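Local coordinates for protein glycosyl hydrolase, family 8 (Clostridium perfringens, PDB 3REN) that probably hydrolyses alpha-glucans as an alpha-amylase, although its (alpha/alpha)6-barrel fold and sequence place it with family 8 glycoside hydrolases, at residues 69-82 and 121-135. Residues are numbered along the deposited sequence; the frame is centred on the assembly and turned at random.
Sequences MLYSVNANNKELFD and KALLLANNRWNSFYY. With EDO (1,2-ethanediol), chain F.
Two helical hairpins of the (alpha/alpha)6 barrel meet here along their first helices and through the turns that follow, and an aromatic cluster of Phe-81, Trp-130 and Tyr-135 fills the seam. Trp-130 lies between the two helices of the 69-82 hairpin: Lys-78 CG rests over one face, 3.9 Å from the centroid of the six-membered ring, while Val-73 CG2 approaches the opposite face. In the ring plane, NE1 gives a short hydrogen bond to Asn-76 OD1 (2.7 Å), tying the indole to the residue whose positive phi closes the Schellman motif of helix 62-74. The far edge of the indole meets the face of Phe-81 in an offset edge-to-face pair, planes at 73°. With CG of Phe-81 anti to the backbone N (chi1 -176°), the ring reaches a hole formed by Ala-122, Ala-126, Trp-130 and Tyr-135. Ala-126 CB sits over its face, 3.6 Å from CZ, and the edge of the Phe-81 ring turns to the face of Tyr-135. Val-73 is a second knob, among Leu-125, Ala-126, Arg-129 and Trp-130. Arg-129 bends back so that NE and NH2 both make weak bonds to Val-73 O, each 3.1 Å, and its guanidinium stacks on the Asn-76 amide. Lys-78 NZ pairs with Asp-82 OD2 in a salt bridge (2.8 Å) beside the Tyr-135 hydroxyl, whose modelled place is less sure. Away from the turns, Leu-70 CD2 packs on Ala-122 CB at 3.8 Å, where segments 69-74 and 121-130 run nearly parallel, axes 17° apart. Elsewhere helix 113-130 packs through Leu-124 on helix 176-185, and Tyr-71 reaches helix 335-346, so the hairpins sit between these neighbours.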
loop_
_atom_site.group_PDB
_atom_site.type_symbol
_atom_site.label_atom_id
_atom_site.label_comp_id
_atom_site.label_asym_id
_atom_site.label_seq_id
_atom_site.Cartn_x
_atom_site.Cartn_y
_atom_site.Cartn_z
HETATM N N MSE A 69 -0.286 -5.716 9.442
HETATM C CA MSE A 69 1.029 -5.885 10.068
HETATM C C MSE A 69 1.823 -4.594 10.162
HETATM O O MSE A 69 2.429 -4.331 11.198
HETATM C CB MSE A 69 1.852 -6.939 9.326
HETATM C CG MSE A 69 1.294 -8.397 9.554
HETATM SE SE MSE A 69 2.080 -9.706 8.263
HETATM C CE MSE A 69 3.894 -9.756 8.917
ATOM N N LEU A 70 1.835 -3.788 9.091
ATOM C CA LEU A 70 2.513 -2.491 9.196
ATOM C C LEU A 70 1.910 -1.578 10.269
ATOM O O LEU A 70 2.647 -0.924 11.058
ATOM C CB LEU A 70 2.536 -1.758 7.867
ATOM C CG LEU A 70 3.459 -2.350 6.808
ATOM C CD1 LEU A 70 3.209 -1.602 5.475
ATOM C CD2 LEU A 70 4.901 -2.095 7.271
ATOM N N TYR A 71 0.576 -1.514 10.273
ATOM C CA TYR A 71 -0.137 -0.783 11.299
ATOM C C TYR A 71 0.226 -1.279 12.704
ATOM O O TYR A 71 0.449 -0.472 13.613
ATOM C CB TYR A 71 -1.648 -0.955 11.107
ATOM C CG TYR A 71 -2.463 -0.369 12.238
ATOM C CD1 TYR A 71 -2.698 1.002 12.303
ATOM C CD2 TYR A 71 -2.950 -1.171 13.244
ATOM C CE1 TYR A 71 -3.432 1.553 13.351
ATOM C CE2 TYR A 71 -3.686 -0.645 14.294
ATOM C CZ TYR A 71 -3.917 0.719 14.342
ATOM O OH TYR A 71 -4.679 1.263 15.350
ATOM N N SER A 72 0.214 -2.599 12.897
ATOM C CA SER A 72 0.542 -3.207 14.222
ATOM C C SER A 72 1.925 -2.841 14.739
ATOM O O SER A 72 2.063 -2.516 15.911
ATOM C CB SER A 72 0.454 -4.724 14.158
ATOM O OG SER A 72 -0.863 -5.085 13.854
ATOM N N VAL A 73 2.950 -2.887 13.912
ATOM C CA VAL A 73 4.284 -2.518 14.329
ATOM C C VAL A 73 4.391 -1.031 14.644
ATOM O O VAL A 73 4.979 -0.658 15.586
ATOM C CB VAL A 73 5.439 -3.078 13.439
ATOM C CG1 VAL A 73 5.389 -2.551 12.095
ATOM C CG2 VAL A 73 6.775 -2.902 14.106
ATOM N N ASN A 74 3.753 -0.214 13.842
ATOM C CA ASN A 74 3.666 1.220 14.137
ATOM C C ASN A 74 2.922 1.470 15.439
ATOM O O ASN A 74 3.234 2.422 16.159
ATOM C CB ASN A 74 2.946 1.959 12.999
ATOM C CG ASN A 74 3.768 1.998 11.740
ATOM O OD1 ASN A 74 4.958 1.730 11.787
ATOM N ND2 ASN A 74 3.146 2.324 10.605
ATOM N N ALA A 75 1.928 0.636 15.731
ATOM C CA ALA A 75 1.158 0.818 16.955
ATOM C C ALA A 75 1.846 0.188 18.160
ATOM O O ALA A 75 1.331 0.302 19.268
ATOM C CB ALA A 75 -0.278 0.278 16.811
ATOM N N ASN A 76 3.005 -0.457 17.954
ATOM C CA ASN A 76 3.686 -1.203 19.008
ATOM C C ASN A 76 2.730 -2.206 19.644
ATOM O O ASN A 76 2.588 -2.275 20.866
ATOM C CB ASN A 76 4.304 -0.259 20.082
ATOM C CG ASN A 76 5.432 -0.929 20.882
ATOM O OD1 ASN A 76 5.672 -2.131 20.757
ATOM N ND2 ASN A 76 6.128 -0.144 21.700
ATOM N N ASN A 77 2.040 -2.956 18.803
ATOM C CA ASN A 77 1.091 -3.952 19.257
ATOM C C ASN A 77 1.503 -5.355 18.769
ATOM O O ASN A 77 1.088 -5.833 17.691
ATOM C CB ASN A 77 -0.336 -3.580 18.827
ATOM C CG ASN A 77 -1.394 -4.469 19.476
ATOM O OD1 ASN A 77 -1.133 -5.610 19.874
ATOM N ND2 ASN A 77 -2.596 -3.946 19.584
ATOM N N LYS A 78 2.320 -6.006 19.591
ATOM C CA LYS A 78 3.003 -7.224 19.215
ATOM C C LYS A 78 1.991 -8.337 19.083
ATOM O O LYS A 78 2.015 -9.114 18.135
ATOM C CB LYS A 78 4.131 -7.576 20.219
ATOM C CG LYS A 78 5.054 -8.671 19.652
ATOM C CD LYS A 78 6.139 -9.183 20.610
ATOM C CE LYS A 78 7.059 -10.181 19.872
ATOM N NZ LYS A 78 6.338 -11.489 19.561
ATOM N N GLU A 79 1.056 -8.392 20.016
ATOM C CA GLU A 79 -0.056 -9.356 19.913
ATOM C C GLU A 79 -0.872 -9.329 18.597
ATOM O O GLU A 79 -1.145 -10.367 18.011
ATOM C CB GLU A 79 -1.002 -9.153 21.078
ATOM C CG GLU A 79 -1.926 -10.290 21.309
ATOM C CD GLU A 79 -2.679 -10.154 22.634
ATOM O OE1 GLU A 79 -3.933 -10.034 22.575
ATOM O OE2 GLU A 79 -2.013 -10.153 23.712
ATOM N N LEU A 80 -1.278 -8.138 18.168
ATOM C CA LEU A 80 -2.028 -7.992 16.965
ATOM C C LEU A 80 -1.135 -8.333 15.781
ATOM O O LEU A 80 -1.594 -8.979 14.824
ATOM C CB LEU A 80 -2.581 -6.561 16.882
ATOM C CG LEU A 80 -3.278 -6.052 15.631
ATOM C CD1 LEU A 80 -4.539 -6.869 15.384
ATOM C CD2 LEU A 80 -3.583 -4.554 15.794
ATOM N N PHE A 81 0.133 -7.906 15.844
ATOM C CA PHE A 81 1.071 -8.215 14.785
ATOM C C PHE A 81 1.142 -9.717 14.562
ATOM O O PHE A 81 0.942 -10.204 13.415
ATOM C CB PHE A 81 2.467 -7.628 15.054
ATOM C CG PHE A 81 3.449 -7.848 13.914
ATOM C CD1 PHE A 81 3.737 -6.814 13.006
ATOM C CD2 PHE A 81 4.108 -9.082 13.755
ATOM C CE1 PHE A 81 4.640 -7.001 11.937
ATOM C CE2 PHE A 81 5.015 -9.285 12.673
ATOM C CZ PHE A 81 5.280 -8.245 11.771
ATOM N N ASP A 82 1.367 -10.453 15.655
ATOM C CA ASP A 82 1.499 -11.911 15.599
ATOM C C ASP A 82 0.257 -12.597 15.110
ATOM O O ASP A 82 0.336 -13.651 14.439
ATOM C CB ASP A 82 1.945 -12.483 16.958
ATOM C CG ASP A 82 3.453 -12.219 17.232
ATOM O OD1 ASP A 82 4.252 -12.044 16.286
ATOM O OD2 ASP A 82 3.855 -12.150 18.400
ATOM N N LYS A 121 8.932 -5.850 4.724
ATOM C CA LYS A 121 9.130 -4.584 5.417
ATOM C C LYS A 121 8.541 -4.644 6.826
ATOM O O LYS A 121 9.222 -4.285 7.780
ATOM C CB LYS A 121 8.479 -3.423 4.647
ATOM C CG LYS A 121 8.738 -2.031 5.278
ATOM C CD LYS A 121 7.899 -0.960 4.531
ATOM C CE LYS A 121 8.445 0.445 4.810
ATOM N NZ LYS A 121 7.546 1.595 4.334
ATOM N N ALA A 122 7.306 -5.126 6.975
ATOM C CA ALA A 122 6.682 -5.268 8.304
ATOM C C ALA A 122 7.496 -6.180 9.224
ATOM O O ALA A 122 7.661 -5.897 10.415
ATOM C CB ALA A 122 5.271 -5.810 8.173
ATOM N N LEU A 123 8.008 -7.264 8.668
ATOM C CA LEU A 123 8.857 -8.212 9.421
ATOM C C LEU A 123 10.196 -7.611 9.859
ATOM O O LEU A 123 10.616 -7.784 11.016
ATOM C CB LEU A 123 9.053 -9.505 8.633
ATOM C CG LEU A 123 7.824 -10.418 8.565
ATOM C CD1 LEU A 123 8.047 -11.479 7.499
ATOM C CD2 LEU A 123 7.545 -11.071 9.932
ATOM N N LEU A 124 10.877 -6.901 8.959
ATOM C CA LEU A 124 12.138 -6.250 9.314
ATOM C C LEU A 124 11.913 -5.123 10.327
ATOM O O LEU A 124 12.671 -4.993 11.285
ATOM C CB LEU A 124 12.896 -5.772 8.080
ATOM C CG LEU A 124 13.323 -6.908 7.137
ATOM C CD1 LEU A 124 14.015 -6.375 5.849
ATOM C CD2 LEU A 124 14.222 -7.913 7.883
ATOM N N LEU A 125 10.875 -4.312 10.134
ATOM C CA LEU A 125 10.493 -3.350 11.176
ATOM C C LEU A 125 10.205 -4.035 12.526
ATOM O O LEU A 125 10.587 -3.533 13.573
ATOM C CB LEU A 125 9.265 -2.503 10.727
ATOM C CG LEU A 125 9.508 -1.618 9.487
ATOM C CD1 LEU A 125 8.264 -0.866 9.084
ATOM C CD2 LEU A 125 10.751 -0.653 9.639
ATOM N N ALA A 126 9.530 -5.169 12.493
ATOM C CA ALA A 126 9.164 -5.870 13.715
ATOM C C ALA A 126 10.416 -6.359 14.453
ATOM O O ALA A 126 10.525 -6.245 15.688
ATOM C CB ALA A 126 8.226 -7.032 13.405
ATOM N N ASN A 127 11.373 -6.875 13.682
ATOM C CA ASN A 127 12.650 -7.303 14.259
ATOM C C ASN A 127 13.359 -6.126 14.930
ATOM O O ASN A 127 13.876 -6.279 16.020
ATOM C CB ASN A 127 13.567 -7.908 13.200
ATOM C CG ASN A 127 14.994 -8.086 13.704
ATOM O OD1 ASN A 127 15.149 -8.985 14.669
ATOM N ND2 ASN A 127 15.948 -7.423 13.227
ATOM N N ASN A 128 13.385 -4.969 14.270
ATOM C CA ASN A 128 14.053 -3.776 14.837
ATOM C C ASN A 128 13.388 -3.274 16.116
ATOM O O ASN A 128 14.060 -2.940 17.109
ATOM C CB ASN A 128 14.137 -2.657 13.814
ATOM C CG ASN A 128 15.030 -3.024 12.638
ATOM O OD1 ASN A 128 15.754 -4.023 12.688
ATOM N ND2 ASN A 128 14.962 -2.242 11.564
ATOM N N ARG A 129 12.063 -3.270 16.092
ATOM C CA ARG A 129 11.248 -2.806 17.192
ATOM C C ARG A 129 11.257 -3.734 18.416
ATOM O O ARG A 129 11.463 -3.276 19.539
ATOM C CB ARG A 129 9.831 -2.581 16.650
ATOM C CG ARG A 129 8.690 -2.766 17.587
ATOM C CD ARG A 129 8.239 -1.518 18.222
ATOM N NE ARG A 129 7.481 -0.603 17.350
ATOM C CZ ARG A 129 7.327 0.673 17.696
ATOM N NH1 ARG A 129 7.868 1.081 18.841
ATOM N NH2 ARG A 129 6.660 1.536 16.951
ATOM N N TRP A 130 11.006 -5.027 18.200
ATOM C CA TRP A 130 10.871 -5.967 19.296
ATOM C C TRP A 130 12.104 -6.873 19.516
ATOM O O TRP A 130 12.076 -7.721 20.371
ATOM C CB TRP A 130 9.577 -6.783 19.179
ATOM C CG TRP A 130 8.326 -5.933 19.162
ATOM C CD1 TRP A 130 7.937 -5.021 20.122
ATOM C CD2 TRP A 130 7.290 -5.927 18.165
ATOM N NE1 TRP A 130 6.725 -4.459 19.777
ATOM C CE2 TRP A 130 6.308 -4.979 18.583
ATOM C CE3 TRP A 130 7.083 -6.627 16.970
ATOM C CZ2 TRP A 130 5.159 -4.701 17.834
ATOM C CZ3 TRP A 130 5.922 -6.354 16.225
ATOM C CH2 TRP A 130 4.973 -5.397 16.670
ATOM N N ASN A 131 13.183 -6.679 18.771
ATOM C CA ASN A 131 14.395 -7.513 18.954
ATOM C C ASN A 131 14.083 -8.996 18.855
ATOM O O ASN A 131 14.401 -9.756 19.770
ATOM C CB ASN A 131 15.063 -7.223 20.328
ATOM C CG ASN A 131 16.461 -7.830 20.437
ATOM O OD1 ASN A 131 17.063 -8.197 19.423
ATOM N ND2 ASN A 131 16.988 -7.936 21.668
ATOM N N SER A 132 13.437 -9.406 17.758
ATOM C CA SER A 132 13.007 -10.777 17.566
ATOM C C SER A 132 13.534 -11.303 16.245
ATOM O O SER A 132 12.919 -11.056 15.203
ATOM C CB SER A 132 11.487 -10.880 17.534
ATOM O OG SER A 132 10.965 -10.946 18.843
ATOM N N PHE A 133 14.644 -12.053 16.296
ATOM C CA PHE A 133 15.292 -12.549 15.096
ATOM C C PHE A 133 14.332 -13.354 14.201
ATOM O O PHE A 133 14.567 -13.436 12.996
ATOM C CB PHE A 133 16.443 -13.479 15.465
ATOM C CG PHE A 133 15.974 -14.820 15.936
ATOM C CD1 PHE A 133 15.801 -15.872 15.030
ATOM C CD2 PHE A 133 15.638 -15.023 17.276
ATOM C CE1 PHE A 133 15.308 -17.108 15.461
ATOM C CE2 PHE A 133 15.142 -16.266 17.729
ATOM C CZ PHE A 133 14.984 -17.305 16.817
ATOM N N TYR A 134 13.311 -13.997 14.795
ATOM C CA TYR A 134 12.410 -14.882 14.059
ATOM C C TYR A 134 11.755 -14.152 12.860
ATOM O O TYR A 134 11.769 -14.672 11.736
ATOM C CB TYR A 134 11.322 -15.502 14.960
ATOM C CG TYR A 134 10.523 -16.520 14.206
ATOM C CD1 TYR A 134 10.919 -17.863 14.171
ATOM C CD2 TYR A 134 9.410 -16.134 13.449
ATOM C CE1 TYR A 134 10.199 -18.793 13.432
ATOM C CE2 TYR A 134 8.704 -17.046 12.690
ATOM C CZ TYR A 134 9.086 -18.364 12.686
ATOM O OH TYR A 134 8.360 -19.263 11.942
ATOM N N TYR A 135 11.199 -12.960 13.126
ATOM C CA TYR A 135 10.679 -12.083 12.084
ATOM C C TYR A 135 11.685 -11.841 10.947
ATOM O O TYR A 135 11.324 -11.912 9.763
ATOM C CB TYR A 135 10.289 -10.734 12.691
ATOM C CG TYR A 135 9.220 -10.792 13.773
ATOM C CD1 TYR A 135 8.062 -11.529 13.585
ATOM C CD2 TYR A 135 9.363 -10.072 14.975
ATOM C CE1 TYR A 135 7.083 -11.578 14.555
ATOM C CE2 TYR A 135 8.359 -10.106 15.972
ATOM C CZ TYR A 135 7.233 -10.862 15.753
ATOM O OH TYR A 135 6.217 -10.935 16.706
HETATM C C1 EDO F . -4.213 -0.951 17.852
HETATM O O1 EDO F . -3.213 -1.086 18.886
HETATM C C2 EDO F . -5.612 -1.473 18.230
HETATM O O2 EDO F . -6.268 -0.612 19.177
#